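Local coordinates for protein possible TctC subunit of the Tripartite Tricarboxylate Transport(TTT) Family (Rhodopseudomonas palustris, PDB 6HKE) that binds malate and probably delivers it, as the periplasmic substrate-binding subunit, to a tripartite tricarboxylate transporter, at residues A[135-140]-A[164-169]; A[208-213]-A[220-225]. The protein carries 2 engineered substitutions. All blocks are in the same frame, centred on the assembly; numbering follows the deposited sequence.

Contact 1. Residues A[135-140]-A[164-169]; sequences SHTDNL and VDPTGV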
ATOM      1  N   SER A 135      16.004 -22.753  -6.519  1.00 52.75           N
ATOM      2  CA  SER A 135      16.032 -24.154  -7.019  1.00 51.72           C
ATOM      3  C   SER A 135      14.758 -24.523  -7.785  1.00 53.78           C
ATOM      4  O   SER A 135      14.824 -25.431  -8.635  1.00 59.38           O
ATOM      5  CB  SER A 135      16.245 -25.107  -5.873  1.00 52.50           C
ATOM      6  OG  SER A 135      17.534 -24.926  -5.310  1.00 51.93           O
ATOM      7  N   HIS A 136      13.620 -23.923  -7.449  1.00 50.97           N
ATOM      8  CA  HIS A 136      12.302 -24.289  -8.026  1.00 52.28           C
ATOM      9  C   HIS A 136      11.792 -23.114  -8.856  1.00 50.43           C
ATOM     10  O   HIS A 136      10.618 -23.153  -9.247  1.00 47.13           O
ATOM     11  CB  HIS A 136      11.298 -24.656  -6.925  1.00 59.01           C
ATOM     12  CG  HIS A 136      11.753 -25.744  -6.013  1.00 66.94           C
ATOM     13  ND1 HIS A 136      10.861 -26.607  -5.404  1.00 69.36           N
ATOM     14  CD2 HIS A 136      12.986 -26.110  -5.593  1.00 69.65           C
ATOM     15  CE1 HIS A 136      11.529 -27.461  -4.654  1.00 73.12           C
ATOM     16  NE2 HIS A 136      12.839 -27.177  -4.757  1.00 72.44           N
ATOM     17  N   THR A 137      12.669 -22.141  -9.134  1.00 49.94           N
ATOM     18  CA  THR A 137      12.315 -20.769  -9.588  1.00 54.73           C
ATOM     19  C   THR A 137      11.423 -20.821 -10.836  1.00 51.98           C
ATOM     20  O   THR A 137      10.764 -19.814 -11.080  1.00 57.04           O
ATOM     21  CB  THR A 137      13.554 -19.865  -9.741  1.00 56.29           C
ATOM     22  OG1 THR A 137      13.089 -18.599 -10.216  1.00 59.99           O
ATOM     23  CG2 THR A 137      14.635 -20.406 -10.655  1.00 53.53           C
ATOM     24  N   ASP A 138      11.370 -21.936 -11.573  1.00 56.68           N
ATOM     25  CA  ASP A 138      10.402 -22.135 -12.692  1.00 59.67           C
ATOM     26  C   ASP A 138       8.989 -22.321 -12.136  1.00 57.62           C
ATOM     27  O   ASP A 138       8.091 -21.573 -12.555  1.00 61.65           O
ATOM     28  CB  ASP A 138      10.668 -23.380 -13.547  1.00 62.29           C
ATOM     29  CG  ASP A 138      12.107 -23.577 -13.973  1.00 63.21           C
ATOM     30  OD1 ASP A 138      12.971 -22.809 -13.495  1.00 69.40           O
ATOM     31  OD2 ASP A 138      12.350 -24.516 -14.756  1.00 63.52           O
ATOM     32  N   ASN A 139       8.819 -23.293 -11.234  1.00 53.75           N
ATOM     33  CA  ASN A 139       7.496 -23.811 -10.781  1.00 55.81           C
ATOM     34  C   ASN A 139       6.872 -22.897  -9.716  1.00 49.54           C
ATOM     35  O   ASN A 139       5.804 -23.254  -9.217  1.00 52.26           O
ATOM     36  CB  ASN A 139       7.584 -25.225 -10.193  1.00 57.84           C
ATOM     37  CG  ASN A 139       8.395 -26.187 -11.034  1.00 61.15           C
ATOM     38  OD1 ASN A 139       7.879 -26.771 -11.986  1.00 58.08           O
ATOM     39  ND2 ASN A 139       9.652 -26.380 -10.666  1.00 61.96           N
ATOM     40  N   LEU A 140       7.504 -21.777  -9.363  1.00 44.86           N
ATOM     41  CA  LEU A 140       7.003 -20.874  -8.295  1.00 43.36           C
ATOM     42  C   LEU A 140       6.194 -19.727  -8.907  1.00 38.91           C
ATOM     43  O   LEU A 140       6.545 -19.246 -10.003  1.00 37.29           O
ATOM     44  CB  LEU A 140       8.180 -20.346  -7.473  1.00 43.77           C
ATOM     45  CG  LEU A 140       8.955 -21.403  -6.691  1.00 45.14           C
ATOM     46  CD1 LEU A 140       9.836 -20.733  -5.658  1.00 45.55           C
ATOM     47  CD2 LEU A 140       8.030 -22.411  -6.018  1.00 45.63           C
ATOM     48  N   VAL A 164      16.715 -14.046  -7.527  1.00 42.72           N
ATOM     49  CA  VAL A 164      15.753 -15.023  -8.102  1.00 43.75           C
ATOM     50  C   VAL A 164      14.736 -14.239  -8.933  1.00 44.00           C
ATOM     51  O   VAL A 164      14.395 -13.120  -8.540  1.00 43.97           O
ATOM     52  CB  VAL A 164      15.072 -15.840  -6.990  1.00 46.22           C
ATOM     53  CG1 VAL A 164      16.097 -16.583  -6.141  1.00 49.39           C
ATOM     54  CG2 VAL A 164      14.181 -14.978  -6.106  1.00 46.61           C
ATOM     55  N   ASP A 165      14.282 -14.807 -10.046  1.00 44.02           N
ATOM     56  CA  ASP A 165      13.230 -14.203 -10.900  1.00 46.82           C
ATOM     57  C   ASP A 165      12.149 -15.247 -11.169  1.00 42.71           C
ATOM     58  O   ASP A 165      12.017 -15.726 -12.289  1.00 39.95           O
ATOM     59  CB  ASP A 165      13.807 -13.621 -12.194  1.00 50.63           C
ATOM     60  CG  ASP A 165      12.848 -12.665 -12.888  1.00 56.97           C
ATOM     61  OD1 ASP A 165      12.041 -12.006 -12.179  1.00 56.83           O
ATOM     62  OD2 ASP A 165      12.906 -12.583 -14.134  1.00 63.26           O
ATOM     63  N   PRO A 166      11.336 -15.612 -10.151  1.00 39.57           N
ATOM     64  CA  PRO A 166      10.164 -16.464 -10.362  1.00 36.39           C
ATOM     65  C   PRO A 166       9.061 -15.737 -11.141  1.00 34.12           C
ATOM     66  O   PRO A 166       9.093 -14.522 -11.205  1.00 39.47           O
ATOM     67  CB  PRO A 166       9.662 -16.773  -8.943  1.00 38.00           C
ATOM     68  CG  PRO A 166      10.171 -15.614  -8.112  1.00 39.25           C
ATOM     69  CD  PRO A 166      11.474 -15.185  -8.752  1.00 37.93           C
ATOM     70  N   THR A 167       8.108 -16.486 -11.690  1.00 31.66           N
ATOM     71  CA  THR A 167       6.876 -15.949 -12.326  1.00 31.63           C
ATOM     72  C   THR A 167       6.098 -15.061 -11.338  1.00 31.08           C
ATOM     73  O   THR A 167       5.874 -15.500 -10.195  1.00 28.81           O
ATOM     74  CB  THR A 167       5.966 -17.081 -12.809  1.00 30.59           C
ATOM     75  OG1 THR A 167       6.804 -17.951 -13.564  1.00 30.06           O
ATOM     76  CG2 THR A 167       4.795 -16.590 -13.631  1.00 30.52           C
ATOM     77  N   GLY A 168       5.664 -13.880 -11.784  1.00 29.40           N
ATOM     78  CA  GLY A 168       4.668 -13.054 -11.078  1.00 27.72           C
ATOM     79  C   GLY A 168       3.283 -13.387 -11.595  1.00 27.05           C
ATOM     80  O   GLY A 168       3.157 -13.635 -12.800  1.00 27.72           O
ATOM     81  N   VAL A 169       2.291 -13.462 -10.710  1.00 27.05           N
ATOM     82  CA  VAL A 169       0.853 -13.648 -11.062  1.00 26.66           C
ATOM     83  C   VAL A 169       0.147 -12.378 -10.599  1.00 26.95           C
ATOM     84  O   VAL A 169       0.139 -12.066  -9.404  1.00 26.95           O
ATOM     85  CB  VAL A 169       0.271 -14.931 -10.429  1.00 28.11           C
ATOM     86  CG1 VAL A 169      -1.166 -15.192 -10.842  1.00 29.25           C
ATOM     87  CG2 VAL A 169       1.103 -16.154 -10.756  1.00 28.26           C
TER

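Contact 2. Residues A[208-213]-A[220-225]; sequences YVIAAS and PDVPTA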
ATOM      1  N   TYR A 208       7.572 -14.839   6.765  1.00 27.46           N
ATOM      2  CA  TYR A 208       9.002 -15.160   6.963  1.00 28.41           C
ATOM      3  C   TYR A 208       9.674 -13.962   7.632  1.00 28.83           C
ATOM      4  O   TYR A 208      10.263 -14.149   8.698  1.00 30.68           O
ATOM      5  CB  TYR A 208       9.641 -15.568   5.640  1.00 31.88           C
ATOM      6  CG  TYR A 208       9.286 -16.972   5.230  1.00 33.32           C
ATOM      7  CD1 TYR A 208      10.059 -18.039   5.650  1.00 34.74           C
ATOM      8  CD2 TYR A 208       8.170 -17.244   4.454  1.00 34.17           C
ATOM      9  CE1 TYR A 208       9.753 -19.338   5.281  1.00 35.64           C
ATOM     10  CE2 TYR A 208       7.844 -18.539   4.086  1.00 35.68           C
ATOM     11  CZ  TYR A 208       8.637 -19.594   4.505  1.00 35.72           C
ATOM     12  OH  TYR A 208       8.341 -20.883   4.147  1.00 37.78           O
ATOM     13  N   VAL A 209       9.543 -12.763   7.057  1.00 28.57           N
ATOM     14  CA  VAL A 209      10.193 -11.544   7.618  1.00 28.17           C
ATOM     15  C   VAL A 209       9.255 -10.348   7.464  1.00 26.23           C
ATOM     16  O   VAL A 209       8.279 -10.438   6.716  1.00 27.63           O
ATOM     17  CB  VAL A 209      11.575 -11.289   6.994  1.00 27.27           C
ATOM     18  CG1 VAL A 209      12.555 -12.361   7.425  1.00 28.89           C
ATOM     19  CG2 VAL A 209      11.530 -11.191   5.479  1.00 28.68           C
ATOM     20  N   ILE A 210       9.514  -9.311   8.254  1.00 24.19           N
ATOM     21  CA  ILE A 210       8.874  -7.972   8.146  1.00 25.37           C
ATOM     22  C   ILE A 210       9.946  -7.041   7.575  1.00 24.54           C
ATOM     23  O   ILE A 210      11.106  -7.143   8.015  1.00 24.24           O
ATOM     24  CB  ILE A 210       8.303  -7.530   9.509  1.00 25.44           C
ATOM     25  CG1 ILE A 210       7.519  -6.221   9.404  1.00 27.36           C
ATOM     26  CG2 ILE A 210       9.384  -7.447  10.569  1.00 25.04           C
ATOM     27  CD1 ILE A 210       6.716  -5.904  10.661  1.00 26.99           C
ATOM     28  N   ALA A 211       9.600  -6.262   6.556  1.00 23.91           N
ATOM     29  CA  ALA A 211      10.532  -5.371   5.838  1.00 24.30           C
ATOM     30  C   ALA A 211      10.610  -4.047   6.593  1.00 24.13           C
ATOM     31  O   ALA A 211      10.155  -3.018   6.047  1.00 26.53           O
ATOM     32  CB  ALA A 211      10.088  -5.180   4.417  1.00 24.41           C
ATOM     33  N   ALA A 212      11.160  -4.103   7.803  1.00 24.01           N
ATOM     34  CA  ALA A 212      11.214  -2.994   8.783  1.00 25.57           C
ATOM     35  C   ALA A 212      12.508  -3.111   9.582  1.00 27.11           C
ATOM     36  O   ALA A 212      13.107  -4.214   9.584  1.00 30.37           O
ATOM     37  CB  ALA A 212      10.007  -3.040   9.698  1.00 25.07           C
ATOM     38  N   SER A 213      12.904  -2.008  10.212  1.00 29.22           N
ATOM     39  CA  SER A 213      14.062  -1.867  11.136  1.00 30.94           C
ATOM     40  C   SER A 213      13.808  -2.622  12.439  1.00 31.35           C
ATOM     41  O   SER A 213      14.774  -3.090  13.045  1.00 27.45           O
ATOM     42  CB  SER A 213      14.313  -0.417  11.452  1.00 30.33           C
ATOM     43  OG  SER A 213      14.761   0.260  10.294  1.00 35.65           O
ATOM     44  N   PRO A 220       4.783  -9.871  16.766  1.00 28.60           N
ATOM     45  CA  PRO A 220       6.082  -9.766  17.420  1.00 30.49           C
ATOM     46  C   PRO A 220       6.987 -10.992  17.214  1.00 29.61           C
ATOM     47  O   PRO A 220       8.180 -10.839  17.410  1.00 30.88           O
ATOM     48  CB  PRO A 220       5.716  -9.534  18.901  1.00 31.54           C
ATOM     49  CG  PRO A 220       4.359 -10.187  19.062  1.00 31.22           C
ATOM     50  CD  PRO A 220       3.676 -10.075  17.715  1.00 29.70           C
ATOM     51  N   ASP A 221       6.433 -12.129  16.775  1.00 30.05           N
ATOM     52  CA  ASP A 221       7.186 -13.398  16.541  1.00 31.77           C
ATOM     53  C   ASP A 221       7.766 -13.438  15.105  1.00 29.66           C
ATOM     54  O   ASP A 221       8.487 -14.391  14.779  1.00 27.22           O
ATOM     55  CB  ASP A 221       6.328 -14.608  16.947  1.00 34.58           C
ATOM     56  CG  ASP A 221       6.476 -15.023  18.421  1.00 40.10           C
ATOM     57  OD1 ASP A 221       7.238 -14.351  19.167  1.00 40.86           O
ATOM     58  OD2 ASP A 221       5.869 -16.049  18.818  1.00 42.96           O
ATOM     59  N   VAL A 222       7.557 -12.391  14.298  1.00 27.61           N
ATOM     60  CA  VAL A 222       8.099 -12.273  12.910  1.00 27.74           C
ATOM     61  C   VAL A 222       9.407 -11.474  12.932  1.00 25.53           C
ATOM     62  O   VAL A 222       9.412 -10.309  13.313  1.00 25.59           O
ATOM     63  CB  VAL A 222       7.064 -11.611  11.983  1.00 27.34           C
ATOM     64  CG1 VAL A 222       7.615 -11.407  10.578  1.00 26.62           C
ATOM     65  CG2 VAL A 222       5.749 -12.381  11.959  1.00 28.84           C
ATOM     66  N   PRO A 223      10.544 -12.058  12.492  1.00 24.48           N
ATOM     67  CA  PRO A 223      11.831 -11.358  12.509  1.00 26.19           C
ATOM     68  C   PRO A 223      11.945 -10.287  11.415  1.00 25.82           C
ATOM     69  O   PRO A 223      11.355 -10.408  10.370  1.00 23.00           O
ATOM     70  CB  PRO A 223      12.858 -12.476  12.290  1.00 26.63           C
ATOM     71  CG  PRO A 223      12.096 -13.513  11.485  1.00 27.09           C
ATOM     72  CD  PRO A 223      10.656 -13.424  11.960  1.00 25.95           C
ATOM     73  N   THR A 224      12.711  -9.235  11.688  1.00 28.94           N
ATOM     74  CA  THR A 224      13.018  -8.189  10.685  1.00 27.98           C
ATOM     75  C   THR A 224      13.840  -8.856   9.591  1.00 29.40           C
ATOM     76  O   THR A 224      14.453  -9.911   9.868  1.00 28.42           O
ATOM     77  CB  THR A 224      13.736  -6.992  11.301  1.00 27.17           C
ATOM     78  OG1 THR A 224      14.921  -7.494  11.909  1.00 27.89           O
ATOM     79  CG2 THR A 224      12.885  -6.251  12.307  1.00 27.25           C
ATOM     80  N   ALA A 225      13.828  -8.283   8.393  1.00 30.59           N
ATOM     81  CA  ALA A 225      14.685  -8.740   7.285  1.00 31.51           C
ATOM     82  C   ALA A 225      16.151  -8.624   7.729  1.00 31.68           C
ATOM     83  O   ALA A 225      16.947  -9.499   7.336  1.00 32.24           O
ATOM     84  CB  ALA A 225      14.381  -7.947   6.049  1.00 32.09           C
TER

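Contact 1. Residues A[135-140]-A[164-169]
T137 packs against the D165-P166 peptide where two loops meet at one end of a beta-alpha-beta crossover (strand 141-144, helix 150-162, parallel strand 167-170). Residues 137-140 carry the chain from helix 126-136 to the first strand, and 164-166 lead into the second. The tight part centres on P166. T137 OG1 is anti to the backbone N (chi1 178°), which brings it over the face of the peptide, 3.5 Å from P166 N. That proline nitrogen has no hydrogen to give, so this is packing and not a polar bond. Beside it, P166 CA directs its hydrogen at T137 O (CA to O 3.5 Å, 147° at the hydrogen). On the buried flank L140 CB meets P166 CB at 4.1 Å; V133 and N159, from helices 126-136 and 150-162, close around the same proline. The solvent side is looser. D138 and T167 are both exposed, and T167 OG1 stays 4.0 Å from D138 O, with no bond formed. The backbone of T167 pairs with V142 in the sheet, while its side chain rests on the other loop, with T167 CB 3.6 Å from L140 O.

Contact 2. Residues A[208-213]-A[220-225]
A single beta bridge, I210 with T224, extends the end of strand 205-210 with part of the loop that leads on to strand 236-244. I210 uses both backbone polar atoms: its N donates to P223 O (3.0 Å, 159° at the hydrogen), and its O accepts from A225 N (3.0 Å, a more bent 139°). This is the bonding pattern of a parallel bridge, although the touching parts run 66° apart and soon diverge. CA-H contacts add to both carbonyls: V209 CA lies 3.2 Å from P223 O, and T224 CA approaches I210 O. The latter oxygen also takes a weak bond from A212 N across the inverse gamma turn centred on A211.

Side chains fill in around the bridge. The P223 ring sets its CG and CD against Y208 O, at the corner of the strand, and its CG also meets V209 CG1. V222 CG1, anti to the backbone N, lies against the V209-I210 peptide, 3.7 Å from I210 N, and reaches I210 CB; L114 of strand 102-118 packs against both I210 and V222. V209 CG2 and A225 CB touch loosely. At the far end the T224 side chain divides its work: OG1 accepts a hydrogen bond from E227 N, while CB and CG2 press on the backbone of A212 and S213, with T224 CB 3.3 Å from A212 O and T224 CG2 3.7 Å from S213 C.

Contact 1 comes first along the chain; the centres lie about 23 Å apart and the nearest atoms about 10 Å, so the two do not meet. Both reach the same mixed sheet. Contact 1 sits where the chain enters strands 141-144 and 167-170, whereas contact 2 fastens a loop to the end of strand 205-210. Strand 188-192 pairs with 141-144 and strand 102-118 with 205-210, and these two inner strands pair with each other, linking the sites. Of the malate-binding residues, V150 lies between the segments of contact 1, and T174 and Q192 between the two contacts. Neither contact lines the pocket; the I210 side chain lies about 10 Å from that of Q192.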